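Local coordinates for ABC transporter binding protein AcbH (Actinoplanes, PDB 3OO8) that binds beta-D-galactopyranose as the extracellular solute receptor of a bacterial ABC transporter, at residues A43-L48 / D301-P306; Y133-Y138 / K317-I322; W188-T193 / D227-L232; G239-T244 / F390-T395. The protein carries 2 engineered substitutions. One frame throughout, in Å; residues are numbered along the deposited sequence.

Contact 1 of 4, residues A43-L48 / D301-P306; sequences AAFASL and DGFILP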
loop_
_atom_site.group_PDB
_atom_site.type_symbol
_atom_site.label_atom_id
_atom_site.label_comp_id
_atom_site.label_asym_id
_atom_site.label_seq_id
_atom_site.Cartn_x
_atom_site.Cartn_y
_atom_site.Cartn_z
ATOM N N ALA A 43 12.992 10.783 -13.963
ATOM C CA ALA A 43 13.454 10.466 -15.293
ATOM C C ALA A 43 12.438 9.536 -15.964
ATOM O O ALA A 43 12.137 9.699 -17.130
ATOM C CB ALA A 43 14.848 9.766 -15.186
ATOM N N ALA A 44 11.927 8.567 -15.213
ATOM C CA ALA A 44 10.961 7.608 -15.796
ATOM C C ALA A 44 9.693 8.356 -16.212
ATOM O O ALA A 44 9.129 8.087 -17.289
ATOM C CB ALA A 44 10.631 6.480 -14.818
ATOM N N PHE A 45 9.225 9.267 -15.354
ATOM C CA PHE A 45 7.996 9.996 -15.678
ATOM C C PHE A 45 8.211 10.888 -16.882
ATOM O O PHE A 45 7.302 11.058 -17.708
ATOM C CB PHE A 45 7.516 10.845 -14.491
ATOM C CG PHE A 45 6.158 11.451 -14.729
ATOM C CD1 PHE A 45 5.044 10.634 -14.753
ATOM C CD2 PHE A 45 5.984 12.819 -14.840
ATOM C CE1 PHE A 45 3.774 11.147 -15.015
ATOM C CE2 PHE A 45 4.710 13.341 -15.096
ATOM C CZ PHE A 45 3.611 12.496 -15.165
ATOM N N ALA A 46 9.379 11.506 -16.970
ATOM C CA ALA A 46 9.666 12.382 -18.127
ATOM C C ALA A 46 9.622 11.584 -19.427
ATOM O O ALA A 46 9.011 12.003 -20.421
ATOM C CB ALA A 46 11.010 13.059 -17.974
ATOM N N SER A 47 10.241 10.416 -19.406
ATOM C CA SER A 47 10.226 9.531 -20.563
ATOM C C SER A 47 8.820 9.089 -20.896
ATOM O O SER A 47 8.440 9.043 -22.054
ATOM C CB SER A 47 11.079 8.292 -20.282
ATOM O OG SER A 47 11.129 7.461 -21.419
ATOM N N LEU A 48 8.040 8.743 -19.866
ATOM C CA LEU A 48 6.665 8.298 -20.089
ATOM C C LEU A 48 5.849 9.369 -20.769
ATOM O O LEU A 48 5.044 9.064 -21.618
ATOM C CB LEU A 48 5.968 7.935 -18.773
ATOM C CG LEU A 48 4.542 7.400 -18.862
ATOM C CD1 LEU A 48 4.543 6.059 -19.577
ATOM C CD2 LEU A 48 3.832 7.310 -17.472
ATOM N N ASP A 301 -0.343 4.033 -6.548
ATOM C CA ASP A 301 -0.120 5.388 -7.019
ATOM C C ASP A 301 -0.835 5.585 -8.361
ATOM O O ASP A 301 -0.961 4.632 -9.133
ATOM C CB ASP A 301 1.367 5.686 -7.202
ATOM C CG ASP A 301 2.120 5.808 -5.881
ATOM O OD1 ASP A 301 1.507 5.679 -4.793
ATOM O OD2 ASP A 301 3.361 5.995 -5.917
ATOM N N GLY A 302 -1.264 6.806 -8.648
ATOM C CA GLY A 302 -1.929 7.061 -9.931
ATOM C C GLY A 302 -2.023 8.535 -10.221
ATOM O O GLY A 302 -1.154 9.309 -9.814
ATOM N N PHE A 303 -3.063 8.912 -10.961
ATOM C CA PHE A 303 -3.201 10.285 -11.448
ATOM C C PHE A 303 -4.643 10.727 -11.356
ATOM O O PHE A 303 -5.560 9.901 -11.452
ATOM C CB PHE A 303 -2.732 10.369 -12.904
ATOM C CG PHE A 303 -1.350 9.827 -13.067
ATOM C CD1 PHE A 303 -0.269 10.638 -12.819
ATOM C CD2 PHE A 303 -1.152 8.480 -13.400
ATOM C CE1 PHE A 303 1.037 10.120 -12.878
ATOM C CE2 PHE A 303 0.152 7.942 -13.481
ATOM C CZ PHE A 303 1.249 8.775 -13.238
ATOM N N ILE A 304 -4.790 12.024 -11.121
ATOM C CA ILE A 304 -6.099 12.660 -11.011
ATOM C C ILE A 304 -6.193 13.854 -11.961
ATOM O O ILE A 304 -5.185 14.374 -12.467
ATOM C CB ILE A 304 -6.353 13.192 -9.592
ATOM C CG1 ILE A 304 -5.256 14.211 -9.205
ATOM C CG2 ILE A 304 -6.485 12.017 -8.622
ATOM C CD1 ILE A 304 -5.416 14.841 -7.804
ATOM N N LEU A 305 -7.433 14.287 -12.184
ATOM C CA LEU A 305 -7.728 15.437 -13.044
ATOM C C LEU A 305 -8.362 16.572 -12.213
ATOM O O LEU A 305 -9.579 16.528 -11.925
ATOM C CB LEU A 305 -8.702 14.983 -14.133
ATOM C CG LEU A 305 -8.740 15.764 -15.476
ATOM C CD1 LEU A 305 -9.544 14.984 -16.544
ATOM C CD2 LEU A 305 -9.269 17.207 -15.295
ATOM N N PRO A 306 -7.564 17.573 -11.818
ATOM C CA PRO A 306 -8.077 18.665 -10.973
ATOM C C PRO A 306 -9.221 19.385 -11.657
ATOM O O PRO A 306 -9.094 19.748 -12.830
ATOM C CB PRO A 306 -6.873 19.590 -10.838
ATOM C CG PRO A 306 -5.673 18.615 -10.872
ATOM C CD PRO A 306 -6.104 17.674 -11.987
#
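Phe45 and Phe303 meet by one corner of each ring. CE1 of Phe45 lies 3.6 Å from CE1 of Phe303, and the same Phe45 CE1 is 3.9 Å from CZ of Phe303. The ring centroids stand 5.9 Å apart and the planes differ by 21°. The rings are therefore nearly parallel but set rim to rim. Neither lies over the face of the other, so this is not a stack. The two side chains come from opposite directions and overlap only at their outer carbons. Phe45 projects from helix 39-56 with CG trans to its backbone N (chi1 -172°), which sends the ring away from the helix toward the sheet. In Phe303, CG trans to the carbonyl carbon (chi1 -54°) directs the ring toward helix 39-56 and Phe45. No hydrogen bond joins the two segments, and both phenylalanines are buried. Phe32 fits against both: its ring meets Phe45 edge-to-face and stands nearly perpendicular to Phe303. Tyr36 also touches the Phe45 ring, and Phe331 of helix 325-332 adds a further apolar neighbour. Strand 301-304 is itself fixed between two antiparallel partners, with Gly302 bonded to Trp88 of strand 85-89 and Phe303 to Val135 of strand 134-147. The contact thus sets helix 39-56 against the sheet that holds these three strands, alongside helices 312-322 and 325-332.

Contact 2 of 4, residues Y133-Y138 / K317-I322; sequences YLVPLY and KVLQYI
Val135 turns CG1 trans to its backbone N (chi1 175°), which leaves CG2 beside that N and spreads the two methyls to different partners on helix 312-322. CG2 of Val135 reaches CD2 of Leu319 at 4.0 Å and also rests against Leu319 CB. CG1 of Val135 meets CG2 of Ile322 at 4.0 Å. In Ile322 it is this CG2 branch, trans to the backbone N, that faces the strand. Ile322 CG2 also meets Leu137 CD1, at 4.0 Å, so it touches two strand residues. Leu137 comes in at about a right angle to Ile322, and its CD1 also lies 3.8 Å from Ile322 O. The contact is wholly apolar between side chains, with no hydrogen bond across it. With an alanine at Val135, Leu319 CD2 is likely to lose its contact with the strand and Ile322 CG2 would keep only Leu137, with a gap opened under the helix. The axes of the strand and helix segments approach to 8.8 Å at an angle of 35°. This is helix-on-sheet packing: helix 312-322 lies along strand 134-147, rests also on Phe303 of the adjacent strand 301-304, and has helix 39-56 beside it at Tyr321.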
loop_
_atom_site.group_PDB
_atom_site.type_symbol
_atom_site.label_atom_id
_atom_site.label_comp_id
_atom_site.label_asym_id
_atom_site.label_seq_id
_atom_site.Cartn_x
_atom_site.Cartn_y
_atom_site.Cartn_z
ATOM N N TYR A 133 -12.299 8.714 -10.353
ATOM C CA TYR A 133 -11.511 9.939 -10.191
ATOM C C TYR A 133 -10.010 9.722 -10.406
ATOM O O TYR A 133 -9.260 10.679 -10.590
ATOM C CB TYR A 133 -11.772 10.602 -8.817
ATOM C CG TYR A 133 -13.184 11.133 -8.693
ATOM C CD1 TYR A 133 -13.497 12.369 -9.207
ATOM C CD2 TYR A 133 -14.170 10.378 -8.040
ATOM C CE1 TYR A 133 -14.797 12.882 -9.099
ATOM C CE2 TYR A 133 -15.465 10.874 -7.935
ATOM C CZ TYR A 133 -15.751 12.118 -8.463
ATOM O OH TYR A 133 -17.033 12.625 -8.334
ATOM N N LEU A 134 -9.592 8.460 -10.356
ATOM C CA LEU A 134 -8.174 8.124 -10.454
ATOM C C LEU A 134 -7.911 7.183 -11.624
ATOM O O LEU A 134 -8.725 6.288 -11.899
ATOM C CB LEU A 134 -7.744 7.392 -9.172
ATOM C CG LEU A 134 -6.233 7.078 -8.977
ATOM C CD1 LEU A 134 -5.526 8.252 -8.302
ATOM C CD2 LEU A 134 -5.997 5.773 -8.209
ATOM N N VAL A 135 -6.735 7.332 -12.256
ATOM C CA VAL A 135 -6.214 6.252 -13.113
ATOM C C VAL A 135 -4.990 5.687 -12.406
ATOM O O VAL A 135 -4.032 6.433 -12.214
ATOM C CB VAL A 135 -5.734 6.705 -14.479
ATOM C CG1 VAL A 135 -5.120 5.486 -15.200
ATOM C CG2 VAL A 135 -6.906 7.234 -15.299
ATOM N N PRO A 136 -5.042 4.416 -12.006
ATOM C CA PRO A 136 -3.871 3.911 -11.252
ATOM C C PRO A 136 -2.763 3.464 -12.185
ATOM O O PRO A 136 -3.023 3.177 -13.364
ATOM C CB PRO A 136 -4.457 2.690 -10.528
ATOM C CG PRO A 136 -5.492 2.169 -11.416
ATOM C CD PRO A 136 -6.097 3.383 -12.103
ATOM N N LEU A 137 -1.546 3.367 -11.650
ATOM C CA LEU A 137 -0.381 2.976 -12.461
ATOM C C LEU A 137 0.307 1.737 -11.908
ATOM O O LEU A 137 0.549 0.792 -12.661
ATOM C CB LEU A 137 0.633 4.140 -12.584
ATOM C CG LEU A 137 1.668 3.903 -13.696
ATOM C CD1 LEU A 137 1.018 3.890 -15.087
ATOM C CD2 LEU A 137 2.746 4.995 -13.587
ATOM N N TYR A 138 0.632 1.717 -10.608
ATOM C CA TYR A 138 1.378 0.597 -10.024
ATOM C C TYR A 138 1.109 0.521 -8.517
ATOM O O TYR A 138 0.637 1.479 -7.902
ATOM C CB TYR A 138 2.911 0.725 -10.238
ATOM C CG TYR A 138 3.435 2.049 -9.719
ATOM C CD1 TYR A 138 3.648 2.238 -8.344
ATOM C CD2 TYR A 138 3.605 3.140 -10.584
ATOM C CE1 TYR A 138 4.041 3.499 -7.831
ATOM C CE2 TYR A 138 3.959 4.403 -10.086
ATOM C CZ TYR A 138 4.181 4.563 -8.725
ATOM O OH TYR A 138 4.531 5.805 -8.269
ATOM N N LYS A 317 -7.201 12.438 -22.735
ATOM C CA LYS A 317 -6.542 11.565 -23.711
ATOM C C LYS A 317 -5.263 11.017 -23.117
ATOM O O LYS A 317 -4.930 9.857 -23.325
ATOM C CB LYS A 317 -6.185 12.310 -25.006
ATOM C CG LYS A 317 -7.391 12.739 -25.841
ATOM C CD LYS A 317 -6.938 13.170 -27.250
ATOM C CE LYS A 317 -6.276 12.014 -28.019
ATOM N NZ LYS A 317 -5.946 12.298 -29.462
ATOM N N VAL A 318 -4.572 11.867 -22.360
ATOM C CA VAL A 318 -3.316 11.464 -21.720
ATOM C C VAL A 318 -3.638 10.407 -20.655
ATOM O O VAL A 318 -2.926 9.408 -20.519
ATOM C CB VAL A 318 -2.501 12.664 -21.192
ATOM C CG1 VAL A 318 -1.261 12.166 -20.412
ATOM C CG2 VAL A 318 -1.997 13.523 -22.354
ATOM N N LEU A 319 -4.703 10.611 -19.880
ATOM C CA LEU A 319 -5.093 9.581 -18.913
ATOM C C LEU A 319 -5.416 8.239 -19.575
ATOM O O LEU A 319 -5.098 7.188 -19.030
ATOM C CB LEU A 319 -6.284 10.047 -18.073
ATOM C CG LEU A 319 -6.039 11.120 -17.003
ATOM C CD1 LEU A 319 -7.372 11.564 -16.352
ATOM C CD2 LEU A 319 -5.033 10.682 -15.906
ATOM N N GLN A 320 -6.109 8.261 -20.719
ATOM C CA GLN A 320 -6.377 7.024 -21.444
ATOM C C GLN A 320 -5.091 6.283 -21.767
ATOM O O GLN A 320 -5.039 5.069 -21.635
ATOM C CB GLN A 320 -7.183 7.307 -22.714
ATOM C CG GLN A 320 -8.563 7.714 -22.348
ATOM C CD GLN A 320 -9.410 8.173 -23.529
ATOM O OE1 GLN A 320 -9.007 8.053 -24.680
ATOM N NE2 GLN A 320 -10.596 8.685 -23.238
ATOM N N TYR A 321 -4.065 7.016 -22.180
ATOM C CA TYR A 321 -2.764 6.412 -22.460
ATOM C C TYR A 321 -2.134 5.847 -21.197
ATOM O O TYR A 321 -1.554 4.734 -21.201
ATOM C CB TYR A 321 -1.838 7.430 -23.155
ATOM C CG TYR A 321 -0.426 6.888 -23.271
ATOM C CD1 TYR A 321 -0.065 6.073 -24.347
ATOM C CD2 TYR A 321 0.494 7.111 -22.277
ATOM C CE1 TYR A 321 1.190 5.519 -24.411
ATOM C CE2 TYR A 321 1.739 6.591 -22.355
ATOM C CZ TYR A 321 2.075 5.791 -23.394
ATOM O OH TYR A 321 3.359 5.277 -23.397
ATOM N N ILE A 322 -2.239 6.599 -20.105
ATOM C CA ILE A 322 -1.634 6.147 -18.857
ATOM C C ILE A 322 -2.288 4.835 -18.392
ATOM O O ILE A 322 -1.629 3.989 -17.758
ATOM C CB ILE A 322 -1.755 7.271 -17.778
ATOM C CG1 ILE A 322 -0.771 8.402 -18.114
ATOM C CG2 ILE A 322 -1.544 6.709 -16.355
ATOM C CD1 ILE A 322 -0.829 9.627 -17.161
#

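Contact 3 of 4, residues W188-T193 / D227-L232; sequences WPALGT and DQWREL
Trp229 and Thr193 carry most of this contact, with Ala190 adding a smaller share. The CG2 methyl of Thr193 sits over one face of the indole in a CH-pi contact. Thr193 CG2 lies 3.6 Å from the centroid of the six-membered ring of Trp229, only 16° off the ring normal. Its closest ring atom is Trp229 CE2, at 3.5 Å from Thr193 CG2, so it is displaced toward the CE2-CZ2 bond. Thr193 CB follows the methyl over the same ring, 3.8 Å from Trp229 CZ2. The threonine points CG2 trans to its backbone N and keeps OG1 beside that N (chi1 -71°), which puts the methyl rather than the hydroxyl on the indole. Ala190 meets the far end of the ring. Ala190 O is 3.4 Å from Trp229 CH2, at a slant to the ring, and Ala190 CB is 4.2 Å from the same carbon. Leu232, nearly one helical turn past Trp229, brings CD2 to within 3.8 Å of Thr193 CG2. The methyl thus touches both the indole and a leucine branch. The polar edge of the indole is satisfied outside the contact, with Trp229 NE1 bonded to Gln236 OE1. All four touching residues are buried. The contact joins the start of helix 191-201 to the end of helix 220-232. Helix 377-392 packs against both, through Ile387 on Ala190 and Trp229 and Phe390 on the indole, while helix 162-174 borders Leu232.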
loop_
_atom_site.group_PDB
_atom_site.type_symbol
_atom_site.label_atom_id
_atom_site.label_comp_id
_atom_site.label_asym_id
_atom_site.label_seq_id
_atom_site.Cartn_x
_atom_site.Cartn_y
_atom_site.Cartn_z
ATOM N N TRP A 188 5.785 3.691 11.710
ATOM C CA TRP A 188 4.825 3.215 10.709
ATOM C C TRP A 188 4.854 1.684 10.430
ATOM O O TRP A 188 3.810 1.130 10.097
ATOM C CB TRP A 188 4.931 4.002 9.392
ATOM C CG TRP A 188 6.320 3.937 8.816
ATOM C CD1 TRP A 188 7.339 4.847 8.997
ATOM C CD2 TRP A 188 6.848 2.904 7.973
ATOM N NE1 TRP A 188 8.475 4.424 8.348
ATOM C CE2 TRP A 188 8.200 3.245 7.694
ATOM C CE3 TRP A 188 6.318 1.714 7.438
ATOM C CZ2 TRP A 188 9.018 2.448 6.893
ATOM C CZ3 TRP A 188 7.147 0.915 6.630
ATOM C CH2 TRP A 188 8.491 1.288 6.386
ATOM N N PRO A 189 6.001 0.983 10.584
ATOM C CA PRO A 189 5.957 -0.443 10.214
ATOM C C PRO A 189 4.853 -1.277 10.890
ATOM O O PRO A 189 4.188 -2.074 10.207
ATOM C CB PRO A 189 7.358 -0.966 10.628
ATOM C CG PRO A 189 8.235 0.258 10.457
ATOM C CD PRO A 189 7.365 1.388 10.994
ATOM N N ALA A 190 4.613 -1.071 12.188
ATOM C CA ALA A 190 3.626 -1.883 12.918
ATOM C C ALA A 190 2.192 -1.623 12.489
ATOM O O ALA A 190 1.309 -2.436 12.780
ATOM C CB ALA A 190 3.778 -1.671 14.459
ATOM N N LEU A 191 1.959 -0.473 11.872
ATOM C CA LEU A 191 0.605 -0.200 11.371
ATOM C C LEU A 191 0.194 -1.293 10.386
ATOM O O LEU A 191 -0.988 -1.625 10.291
ATOM C CB LEU A 191 0.538 1.154 10.680
ATOM C CG LEU A 191 0.954 2.388 11.507
ATOM C CD1 LEU A 191 0.646 3.649 10.698
ATOM C CD2 LEU A 191 0.168 2.346 12.833
ATOM N N GLY A 192 1.160 -1.846 9.652
ATOM C CA GLY A 192 0.860 -2.914 8.678
ATOM C C GLY A 192 0.325 -4.169 9.343
ATOM O O GLY A 192 -0.438 -4.918 8.748
ATOM N N THR A 193 0.814 -4.474 10.544
ATOM C CA THR A 193 0.310 -5.634 11.269
ATOM C C THR A 193 -1.141 -5.381 11.730
ATOM O O THR A 193 -1.993 -6.279 11.644
ATOM C CB THR A 193 1.236 -6.016 12.435
ATOM O OG1 THR A 193 2.437 -6.564 11.874
ATOM C CG2 THR A 193 0.566 -7.062 13.299
ATOM N N ASP A 227 -6.386 -8.704 20.550
ATOM C CA ASP A 227 -6.373 -10.027 21.193
ATOM C C ASP A 227 -5.607 -11.016 20.327
ATOM O O ASP A 227 -4.780 -11.771 20.839
ATOM C CB ASP A 227 -7.781 -10.521 21.535
ATOM C CG ASP A 227 -8.378 -9.786 22.732
ATOM O OD1 ASP A 227 -7.629 -9.203 23.531
ATOM O OD2 ASP A 227 -9.617 -9.809 22.885
ATOM N N GLN A 228 -5.808 -10.959 19.010
ATOM C CA GLN A 228 -5.047 -11.845 18.119
ATOM C C GLN A 228 -3.572 -11.466 18.149
ATOM O O GLN A 228 -2.678 -12.320 18.112
ATOM C CB GLN A 228 -5.573 -11.753 16.672
ATOM C CG GLN A 228 -5.231 -12.986 15.820
ATOM C CD GLN A 228 -6.322 -14.069 15.779
ATOM O OE1 GLN A 228 -7.465 -13.869 16.218
ATOM N NE2 GLN A 228 -5.982 -15.212 15.182
ATOM N N TRP A 229 -3.303 -10.173 18.240
ATOM C CA TRP A 229 -1.922 -9.700 18.229
ATOM C C TRP A 229 -1.204 -10.141 19.510
ATOM O O TRP A 229 0.018 -10.359 19.498
ATOM C CB TRP A 229 -1.888 -8.173 18.095
ATOM C CG TRP A 229 -0.597 -7.595 17.586
ATOM C CD1 TRP A 229 0.688 -8.123 17.714
ATOM C CD2 TRP A 229 -0.436 -6.323 16.964
ATOM N NE1 TRP A 229 1.604 -7.262 17.159
ATOM C CE2 TRP A 229 0.944 -6.150 16.685
ATOM C CE3 TRP A 229 -1.343 -5.319 16.578
ATOM C CZ2 TRP A 229 1.445 -5.005 16.056
ATOM C CZ3 TRP A 229 -0.844 -4.164 15.949
ATOM C CH2 TRP A 229 0.533 -4.029 15.670
ATOM N N ARG A 230 -1.958 -10.269 20.612
ATOM C CA ARG A 230 -1.338 -10.759 21.861
ATOM C C ARG A 230 -0.714 -12.114 21.604
ATOM O O ARG A 230 0.375 -12.406 22.119
ATOM C CB ARG A 230 -2.341 -10.806 23.031
ATOM C CG ARG A 230 -2.612 -9.412 23.579
ATOM C CD ARG A 230 -3.721 -9.351 24.622
ATOM N NE ARG A 230 -3.589 -10.333 25.693
ATOM C CZ ARG A 230 -4.544 -11.200 26.029
ATOM N NH1 ARG A 230 -5.714 -11.202 25.390
ATOM N NH2 ARG A 230 -4.340 -12.047 27.023
ATOM N N GLU A 231 -1.393 -12.942 20.827
ATOM C CA GLU A 231 -0.839 -14.252 20.485
ATOM C C GLU A 231 0.372 -14.112 19.568
ATOM O O GLU A 231 1.454 -14.661 19.831
ATOM C CB GLU A 231 -1.860 -15.171 19.834
ATOM C CG GLU A 231 -1.181 -16.455 19.389
ATOM C CD GLU A 231 -2.106 -17.538 18.903
ATOM O OE1 GLU A 231 -3.222 -17.222 18.425
ATOM O OE2 GLU A 231 -1.692 -18.712 18.982
ATOM N N LEU A 232 0.193 -13.347 18.494
ATOM C CA LEU A 232 1.249 -13.122 17.510
ATOM C C LEU A 232 2.550 -12.609 18.138
ATOM O O LEU A 232 3.637 -13.018 17.722
ATOM C CB LEU A 232 0.766 -12.124 16.427
ATOM C CG LEU A 232 1.730 -11.834 15.263
ATOM C CD1 LEU A 232 2.041 -13.041 14.402
ATOM C CD2 LEU A 232 1.208 -10.678 14.413
#

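Contact 4 of 4, residues G239-T244 / F390-T395; sequences GANGRT and FIDQPT. With SO4 (sulfate ion), chain C.
A 3-10 turn at 240-242 packs on the C-terminal end of helix 377-392 in this class 2 solute-binding protein, meeting it at Ile391 and Asp392. Ala240 and Asn241 of the turn make the contact. Ala240 CB is 4.5 Å from Ile391 CG2, and the flat amide of Asn241 also lies against that methyl. The Asn241 amide stands nearly perpendicular to the carboxylate of Asp392, with planes 87° apart. Ile391 also rests on Asp184, whose loop touches Asn241 as well. The turn leads to Arg243, whose chain bends at chi3 (-58°) and presents its guanidinium edge to a sulfate ion, probably from the crystallisation liquor. Two further bonds steady that group from within the protein: Arg243 NH1 to Phe182 O and Arg243 NH2 to Lys238 O. A leucine in its place would probably cost the sulfate its hold here and take one donor from each of these two carbonyls. The sulfate itself is held by two clear bonds and a weak third, the last from Arg243 NE to sulfate O2 at 3.3 Å. Arg243 NE gives a nearly straight one to sulfate O3 at 2.9 Å, and Arg243 NH2 bonds to sulfate O2 at 2.8 Å.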
loop_
_atom_site.group_PDB
_atom_site.type_symbol
_atom_site.label_atom_id
_atom_site.label_comp_id
_atom_site.label_asym_id
_atom_site.label_seq_id
_atom_site.Cartn_x
_atom_site.Cartn_y
_atom_site.Cartn_z
ATOM N N GLY A 239 12.471 -6.269 21.700
ATOM C CA GLY A 239 13.141 -4.995 21.495
ATOM C C GLY A 239 12.724 -4.268 20.228
ATOM O O GLY A 239 13.488 -3.472 19.665
ATOM N N ALA A 240 11.494 -4.529 19.782
ATOM C CA ALA A 240 11.031 -3.956 18.522
ATOM C C ALA A 240 10.950 -2.431 18.471
ATOM O O ALA A 240 11.268 -1.839 17.440
ATOM C CB ALA A 240 9.691 -4.583 18.097
ATOM N N ASN A 241 10.508 -1.805 19.564
ATOM C CA ASN A 241 10.348 -0.358 19.579
ATOM C C ASN A 241 11.662 0.398 19.446
ATOM O O ASN A 241 11.663 1.567 19.099
ATOM C CB ASN A 241 9.526 0.141 20.778
ATOM C CG ASN A 241 8.022 -0.113 20.608
ATOM O OD1 ASN A 241 7.276 -0.233 21.591
ATOM N ND2 ASN A 241 7.580 -0.219 19.354
ATOM N N GLY A 242 12.770 -0.289 19.718
ATOM C CA GLY A 242 14.089 0.307 19.575
ATOM C C GLY A 242 14.800 -0.053 18.277
ATOM O O GLY A 242 15.921 0.398 18.032
ATOM N N ARG A 243 14.125 -0.813 17.410
ATOM C CA ARG A 243 14.758 -1.359 16.203
ATOM C C ARG A 243 14.286 -0.692 14.916
ATOM O O ARG A 243 13.077 -0.464 14.741
ATOM C CB ARG A 243 14.497 -2.880 16.120
ATOM C CG ARG A 243 15.211 -3.607 14.948
ATOM C CD ARG A 243 15.146 -5.141 15.003
ATOM N NE ARG A 243 15.732 -5.610 16.260
ATOM C CZ ARG A 243 15.036 -6.017 17.320
ATOM N NH1 ARG A 243 13.705 -6.088 17.281
ATOM N NH2 ARG A 243 15.681 -6.378 18.439
ATOM N N THR A 244 15.222 -0.404 14.015
ATOM C CA THR A 244 14.853 0.127 12.691
ATOM C C THR A 244 14.404 -1.037 11.809
ATOM O O THR A 244 14.811 -2.191 11.995
ATOM C CB THR A 244 16.008 0.821 11.938
ATOM O OG1 THR A 244 17.071 -0.124 11.711
ATOM C CG2 THR A 244 16.519 2.053 12.708
ATOM N N PHE A 390 1.053 -0.577 22.981
ATOM C CA PHE A 390 0.606 -1.964 23.004
ATOM C C PHE A 390 1.790 -2.947 22.925
ATOM O O PHE A 390 1.885 -3.907 23.690
ATOM C CB PHE A 390 -0.378 -2.256 21.854
ATOM C CG PHE A 390 -0.699 -3.716 21.713
ATOM C CD1 PHE A 390 -1.610 -4.340 22.568
ATOM C CD2 PHE A 390 -0.062 -4.496 20.748
ATOM C CE1 PHE A 390 -1.899 -5.713 22.439
ATOM C CE2 PHE A 390 -0.334 -5.860 20.636
ATOM C CZ PHE A 390 -1.247 -6.473 21.466
ATOM N N ILE A 391 2.687 -2.717 21.970
ATOM C CA ILE A 391 3.866 -3.545 21.795
ATOM C C ILE A 391 4.665 -3.606 23.089
ATOM O O ILE A 391 5.122 -4.683 23.446
ATOM C CB ILE A 391 4.727 -3.045 20.629
ATOM C CG1 ILE A 391 4.005 -3.323 19.300
ATOM C CG2 ILE A 391 6.138 -3.691 20.652
ATOM C CD1 ILE A 391 4.539 -2.546 18.119
ATOM N N ASP A 392 4.829 -2.466 23.777
ATOM C CA ASP A 392 5.558 -2.431 25.064
ATOM C C ASP A 392 4.925 -3.279 26.174
ATOM O O ASP A 392 5.628 -3.812 27.045
ATOM C CB ASP A 392 5.635 -0.988 25.569
ATOM C CG ASP A 392 6.715 -0.175 24.881
ATOM O OD1 ASP A 392 7.674 -0.776 24.359
ATOM O OD2 ASP A 392 6.609 1.078 24.893
ATOM N N GLN A 393 3.600 -3.380 26.164
ATOM C CA GLN A 393 2.852 -4.108 27.189
ATOM C C GLN A 393 1.565 -4.655 26.592
ATOM O O GLN A 393 0.505 -4.018 26.708
ATOM C CB GLN A 393 2.491 -3.189 28.359
ATOM C CG GLN A 393 3.700 -2.510 29.004
ATOM C CD GLN A 393 3.418 -1.964 30.407
ATOM O OE1 GLN A 393 2.302 -2.062 30.920
ATOM N NE2 GLN A 393 4.451 -1.421 31.041
ATOM N N PRO A 394 1.645 -5.827 25.952
ATOM C CA PRO A 394 0.476 -6.398 25.245
ATOM C C PRO A 394 -0.545 -7.133 26.114
ATOM O O PRO A 394 -0.755 -8.349 25.983
ATOM C CB PRO A 394 1.122 -7.325 24.202
ATOM C CG PRO A 394 2.411 -7.785 24.916
ATOM C CD PRO A 394 2.896 -6.536 25.616
ATOM N N THR A 395 -1.238 -6.358 26.948
ATOM C CA THR A 395 -2.195 -6.906 27.893
ATOM C C THR A 395 -3.603 -6.375 27.675
ATOM O O THR A 395 -3.779 -5.358 26.990
ATOM C CB THR A 395 -1.784 -6.509 29.305
ATOM O OG1 THR A 395 -1.757 -5.076 29.393
ATOM C CG2 THR A 395 -0.400 -7.071 29.623
HETATM S S SO4 C . 19.269 -5.672 17.263
HETATM O O1 SO4 C . 20.369 -4.729 17.423
HETATM O O2 SO4 C . 18.326 -5.505 18.362
HETATM O O3 SO4 C . 18.622 -5.380 15.988
HETATM O O4 SO4 C . 19.745 -7.051 17.290
#

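Overall arrangement
The four contacts form two pairs on opposite sides of the chain's centre, consistent with the two lobes of a class 2 solute-binding protein. Contacts 1 and 2 have centres 8 Å apart and reach the same sheet. Tyr138 OH of one reaches Asp301 OD2 of the other at 2.6 Å, a probable hydrogen bond. Contacts 3 and 4, whose centres are 10 Å apart, meet where the Phe390 ring packs on Trp229. Between the pairs the centres are 34 to 41 Å apart and nothing touches. The galactose site, vacant in this chain, has binding residues on the side of each pair: Phe303 is about 11 Å from His67 and Gln71, and Thr193 about 6 Å from Trp142, side chain to side chain.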